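Local atomic coordinates of uncharacterized protein (Pseudomonas fluorescens, PDB entry 5V00), a protein that is of uncharacterised function but, as a HutD-family bicupin, is linked to histidine utilisation in Pseudomonas. Residues A52-S57 with I113-L118; G29-I34 with R48-D53. All coordinates share one frame; numbering follows the deposited sequence. Where two conformers were deposited one is given.

Contact 1 of 2, residues A52-S57 with I113-L118. With FMT (formic acid), chain I.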
# COMPACT_ATOMS: atom_id res chain seq x y z
N ALA B 52 -13.95 -3.89 6.43
CA ALA B 52 -14.42 -5.23 6.89
C ALA B 52 -15.75 -5.46 6.27
O ALA B 52 -16.59 -4.56 6.28
CB ALA B 52 -14.52 -5.26 8.39
N ASP B 53 -15.93 -6.61 5.59
CA ASP B 53 -17.23 -7.07 5.11
C ASP B 53 -17.78 -8.00 6.17
O ASP B 53 -17.12 -9.01 6.47
CB ASP B 53 -17.09 -7.90 3.84
CG ASP B 53 -16.97 -7.03 2.60
OD1 ASP B 53 -16.28 -5.99 2.65
OD2 ASP B 53 -17.58 -7.33 1.58
N ILE B 54 -18.93 -7.66 6.76
CA ILE B 54 -19.53 -8.46 7.80
C ILE B 54 -20.68 -9.17 7.16
O ILE B 54 -21.62 -8.55 6.68
CB ILE B 54 -19.99 -7.62 8.99
CG1 ILE B 54 -18.79 -6.76 9.48
CG2 ILE B 54 -20.43 -8.52 10.11
CD1 ILE B 54 -19.13 -5.80 10.57
N GLY B 55 -20.56 -10.49 7.03
CA GLY B 55 -21.58 -11.24 6.25
C GLY B 55 -22.54 -12.02 7.17
O GLY B 55 -23.58 -12.43 6.71
N GLU B 56 -22.19 -12.18 8.42
CA GLU B 56 -23.05 -12.91 9.37
C GLU B 56 -23.07 -12.22 10.66
O GLU B 56 -22.05 -11.71 11.07
CB GLU B 56 -22.44 -14.30 9.63
CG GLU B 56 -22.48 -15.11 8.37
CD GLU B 56 -21.87 -16.53 8.59
OE1 GLU B 56 -21.94 -17.28 7.62
OE2 GLU B 56 -21.27 -16.82 9.66
N SER B 57 -24.16 -12.30 11.41
CA SER B 57 -24.07 -11.92 12.78
C SER B 57 -23.10 -12.77 13.51
O SER B 57 -22.93 -13.93 13.15
CB SER B 57 -25.47 -11.96 13.47
OG SER B 57 -26.41 -11.28 12.68
N ILE B 113 -22.99 -5.92 5.68
CA ILE B 113 -22.55 -4.54 5.88
C ILE B 113 -21.07 -4.51 5.53
O ILE B 113 -20.34 -5.53 5.79
CB ILE B 113 -22.65 -4.25 7.39
CG1 ILE B 113 -24.12 -4.25 7.83
CG2 ILE B 113 -22.04 -2.95 7.81
CD1 ILE B 113 -24.98 -3.39 7.00
N ARG B 114 -20.64 -3.33 5.06
CA ARG B 114 -19.19 -3.05 5.01
C ARG B 114 -18.86 -1.89 6.00
O ARG B 114 -19.64 -0.93 6.01
CB ARG B 114 -18.77 -2.71 3.61
CG ARG B 114 -19.10 -3.78 2.56
CD ARG B 114 -18.47 -3.47 1.19
NE ARG B 114 -17.07 -3.86 1.23
CZ ARG B 114 -16.11 -3.41 0.39
NH1 ARG B 114 -16.35 -2.50 -0.48
NH2 ARG B 114 -14.87 -3.86 0.52
N ASP B 115 -17.80 -2.03 6.77
CA ASP B 115 -17.36 -1.05 7.76
C ASP B 115 -15.95 -0.49 7.41
O ASP B 115 -15.08 -1.31 6.99
CB ASP B 115 -17.20 -1.63 9.08
CG ASP B 115 -18.58 -1.85 9.83
OD1 ASP B 115 -19.55 -1.41 9.26
OD2 ASP B 115 -18.54 -2.54 10.89
N PHE B 116 -15.77 0.82 7.55
CA PHE B 116 -14.41 1.43 7.49
C PHE B 116 -13.83 1.39 8.86
O PHE B 116 -14.43 1.91 9.82
CB PHE B 116 -14.53 2.85 6.93
CG PHE B 116 -13.26 3.60 6.91
CD1 PHE B 116 -12.22 3.18 6.10
CD2 PHE B 116 -13.12 4.72 7.67
CE1 PHE B 116 -11.05 3.94 6.07
CE2 PHE B 116 -11.92 5.47 7.68
CZ PHE B 116 -10.90 5.10 6.79
N ASN B 117 -12.68 0.69 9.03
CA ASN B 117 -12.08 0.43 10.31
C ASN B 117 -10.74 1.13 10.54
O ASN B 117 -9.81 0.92 9.74
CB ASN B 117 -11.76 -1.07 10.42
CG ASN B 117 -13.03 -1.97 10.71
OD1 ASN B 117 -14.17 -1.49 10.80
ND2 ASN B 117 -12.80 -3.28 10.85
N LEU B 118 -10.66 1.93 11.60
CA LEU B 118 -9.39 2.39 12.15
C LEU B 118 -9.11 1.64 13.41
O LEU B 118 -9.98 1.57 14.33
CB LEU B 118 -9.43 3.88 12.45
CG LEU B 118 -8.35 4.48 13.23
CD1 LEU B 118 -7.04 4.37 12.46
CD2 LEU B 118 -8.63 5.90 13.58
C FMT I . -14.70 -6.43 12.90
O1 FMT I . -14.64 -5.27 12.42
O2 FMT I . -13.81 -6.81 13.85
O HOH W 1 -13.76 -5.83 2.87
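D53 and R114 meet side by side on one face of an antiparallel sheet in a cupin fold, where strand 47-54 lies against strand 113-120. Their salt bridge runs from R114 NE to D53 OD1 at 2.7 Å, with an N-H...O angle of 160°. OD1 reaches the edge of the guanidinium, nearly in its plane, whereas the carboxylate itself is turned 66° against that group. The bend in the arginine chain at chi3 (79°) turns NE toward OD1. NH2 reaches the same oxygen only weakly, its main partner being E32, and a water donates to D53 OD1 and accepts from R114 NH2. An acid suits this place between two arginines, since OD1 takes the N-H of R114 NE while OD2 pairs with R21.

On the other face lie A52, I54, I113, D115 and N117. I54 CD1 touches D115 OD2 at 3.3 Å as the two side chains cross obliquely; the isoleucine also packs on W24 and F60. A52, small and buried, sets its CB 3.6 Å from N117 ND2, and this amide donates to a formic acid molecule, probably from the crystallisation liquor, that R68 also binds.

Between the two faces, backbone bonds set the register. A52 and D115 exchange two hydrogen bonds, D115 N to A52 O being 2.8 Å, and I54 and I113 exchange two more. D53 and R114 form the non-hydrogen-bonded pair between them, their CA atoms 4.5 Å apart, and R114 CA makes a CA-H...O contact with A52 O at 3.3 Å.

Contact 2 of 2, residues G29-I34 with R48-D53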
# COMPACT_ATOMS: atom_id res chain seq x y z
N GLY B 29 -17.14 -13.31 7.15
CA GLY B 29 -16.79 -11.95 6.63
C GLY B 29 -15.39 -11.94 6.05
O GLY B 29 -14.76 -12.98 5.87
N SER B 30 -14.88 -10.74 5.77
CA SER B 30 -13.57 -10.64 5.11
C SER B 30 -13.02 -9.25 5.31
O SER B 30 -13.75 -8.35 5.75
CB SER B 30 -13.69 -10.97 3.64
OG SER B 30 -14.49 -10.04 2.93
N THR B 31 -11.74 -9.06 5.00
CA THR B 31 -11.09 -7.79 5.34
C THR B 31 -10.27 -7.39 4.10
O THR B 31 -9.68 -8.24 3.44
CB THR B 31 -10.17 -7.86 6.56
OG1 THR B 31 -10.94 -8.16 7.73
CG2 THR B 31 -9.47 -6.54 6.80
N GLU B 32 -10.36 -6.12 3.72
CA GLU B 32 -9.44 -5.50 2.71
C GLU B 32 -8.55 -4.53 3.44
O GLU B 32 -9.01 -3.55 4.07
CB GLU B 32 -10.24 -4.75 1.67
CG GLU B 32 -10.93 -5.61 0.63
CD GLU B 32 -11.76 -4.91 -0.36
OE1 GLU B 32 -12.07 -3.71 -0.31
OE2 GLU B 32 -12.27 -5.60 -1.23
N GLU B 33 -7.23 -4.77 3.45
CA GLU B 33 -6.35 -3.88 4.13
C GLU B 33 -6.06 -2.71 3.19
O GLU B 33 -5.91 -2.88 1.97
CB GLU B 33 -4.97 -4.54 4.38
CG GLU B 33 -4.99 -5.80 5.23
CD GLU B 33 -5.55 -5.59 6.61
OE1 GLU B 33 -5.32 -4.50 7.19
OE2 GLU B 33 -6.09 -6.55 7.20
N ILE B 34 -6.08 -1.50 3.74
CA ILE B 34 -5.81 -0.28 2.94
C ILE B 34 -4.33 0.11 3.17
O ILE B 34 -3.56 0.16 2.18
CB ILE B 34 -6.73 0.89 3.31
CG1 ILE B 34 -8.18 0.52 3.00
CG2 ILE B 34 -6.39 2.12 2.52
CD1 ILE B 34 -9.17 1.54 3.55
N ARG B 48 -3.74 0.63 11.81
CA ARG B 48 -4.11 -0.07 10.66
C ARG B 48 -5.45 0.48 10.17
O ARG B 48 -6.31 0.77 10.96
CB ARG B 48 -4.19 -1.60 10.90
CG ARG B 48 -2.88 -2.29 11.28
CD ARG B 48 -2.96 -3.83 11.47
NE ARG B 48 -1.60 -4.28 11.81
CZ ARG B 48 -1.26 -5.55 12.03
NH1 ARG B 48 -2.17 -6.51 11.93
NH2 ARG B 48 -0.01 -5.88 12.28
N LEU B 49 -5.59 0.61 8.86
CA LEU B 49 -6.84 1.05 8.21
C LEU B 49 -7.29 -0.07 7.31
O LEU B 49 -6.48 -0.63 6.52
CB LEU B 49 -6.59 2.30 7.37
CG LEU B 49 -7.71 3.24 7.19
CD1 LEU B 49 -8.14 3.83 8.54
CD2 LEU B 49 -7.26 4.37 6.24
N SER B 50 -8.59 -0.40 7.32
CA SER B 50 -9.12 -1.50 6.53
C SER B 50 -10.62 -1.33 6.25
O SER B 50 -11.25 -0.49 6.84
CB SER B 50 -8.87 -2.85 7.22
OG SER B 50 -9.54 -2.95 8.48
N ILE B 51 -11.13 -2.16 5.39
CA ILE B 51 -12.57 -2.28 5.20
C ILE B 51 -12.93 -3.73 5.60
O ILE B 51 -12.36 -4.70 5.05
CB ILE B 51 -12.97 -1.99 3.80
CG1 ILE B 51 -12.64 -0.56 3.38
CG2 ILE B 51 -14.51 -2.15 3.66
CD1 ILE B 51 -12.85 -0.26 1.92
N ALA B 52 -13.95 -3.89 6.43
CA ALA B 52 -14.42 -5.23 6.89
C ALA B 52 -15.75 -5.46 6.27
O ALA B 52 -16.59 -4.56 6.28
CB ALA B 52 -14.52 -5.26 8.39
N ASP B 53 -15.93 -6.61 5.59
CA ASP B 53 -17.23 -7.07 5.11
C ASP B 53 -17.78 -8.00 6.17
O ASP B 53 -17.12 -9.01 6.47
CB ASP B 53 -17.09 -7.90 3.84
CG ASP B 53 -16.97 -7.03 2.60
OD1 ASP B 53 -16.28 -5.99 2.65
OD2 ASP B 53 -17.58 -7.33 1.58
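L49 accepts a backbone hydrogen bond from I34 in the beta hairpin that joins strands 29-36 and 47-54 within the cupin sheet. The bond from I34 N to L49 O is 2.9 Å long. I34 CD1 lies 4.3 Å from L49 CG; both residues are buried, and strands 144-149 and 166-170 pack against this apolar patch, which suits branched aliphatic side chains.

S50 comes next, on the face it shares with T31 and E33. Its CB sits 3.2 Å from E32 O and also faces T31 CG2, a close fit that a small residue suits. The OG1 of T31 turns to W24 NE1 instead, while E33, bent at chi2, brings OE1 near S50 CB but forms its salt bridge with R36. E33 also packs on M22 of the second subunit.

I51 pairs with E32 through two backbone hydrogen bonds. Their side chains run alongside each other, and I51 CG1 meets I34 CD1 at 4.1 Å. E32 is buried, yet its carboxylate is bound by R21 and R114, which would offset its charge.

A52 and T31 form a non-hydrogen-bonded pair, and A52 CA makes a CA-H...O contact with S30 O. D53 then exchanges two bonds with S30, whose OG lies between the backbone N and the carbonyl carbon (chi1 65°), beside D53 CB. Next to S30, at phi 162° and psi -169°, a CB on G29 would run into D53 O and the preceding carbonyl oxygen, which is why glycine fits; G29 CA lies 3.0 Å from D53 O.

Overall arrangement
Following the chain from the N terminus, strand 29-36 comes first, and contact 2 closes the ten-residue connection to strand 47-54. The chain then leaves that strand, builds strands 58-59 through 104-108, and returns as 113-120; contact 1 closes this 58-residue excursion. The closures follow one another rather than nest, and A52 and D53 belong to both. Strand 47-54 is thus the middle of three neighbouring antiparallel strands, with 29-36 along one edge and 113-120 along the other. Both contacts lie in one six-stranded antiparallel sheet, which strands 67-74 and 96-99, formed within the excursion, continue beyond 113-120; the R114-E32 salt bridge spans the middle strand.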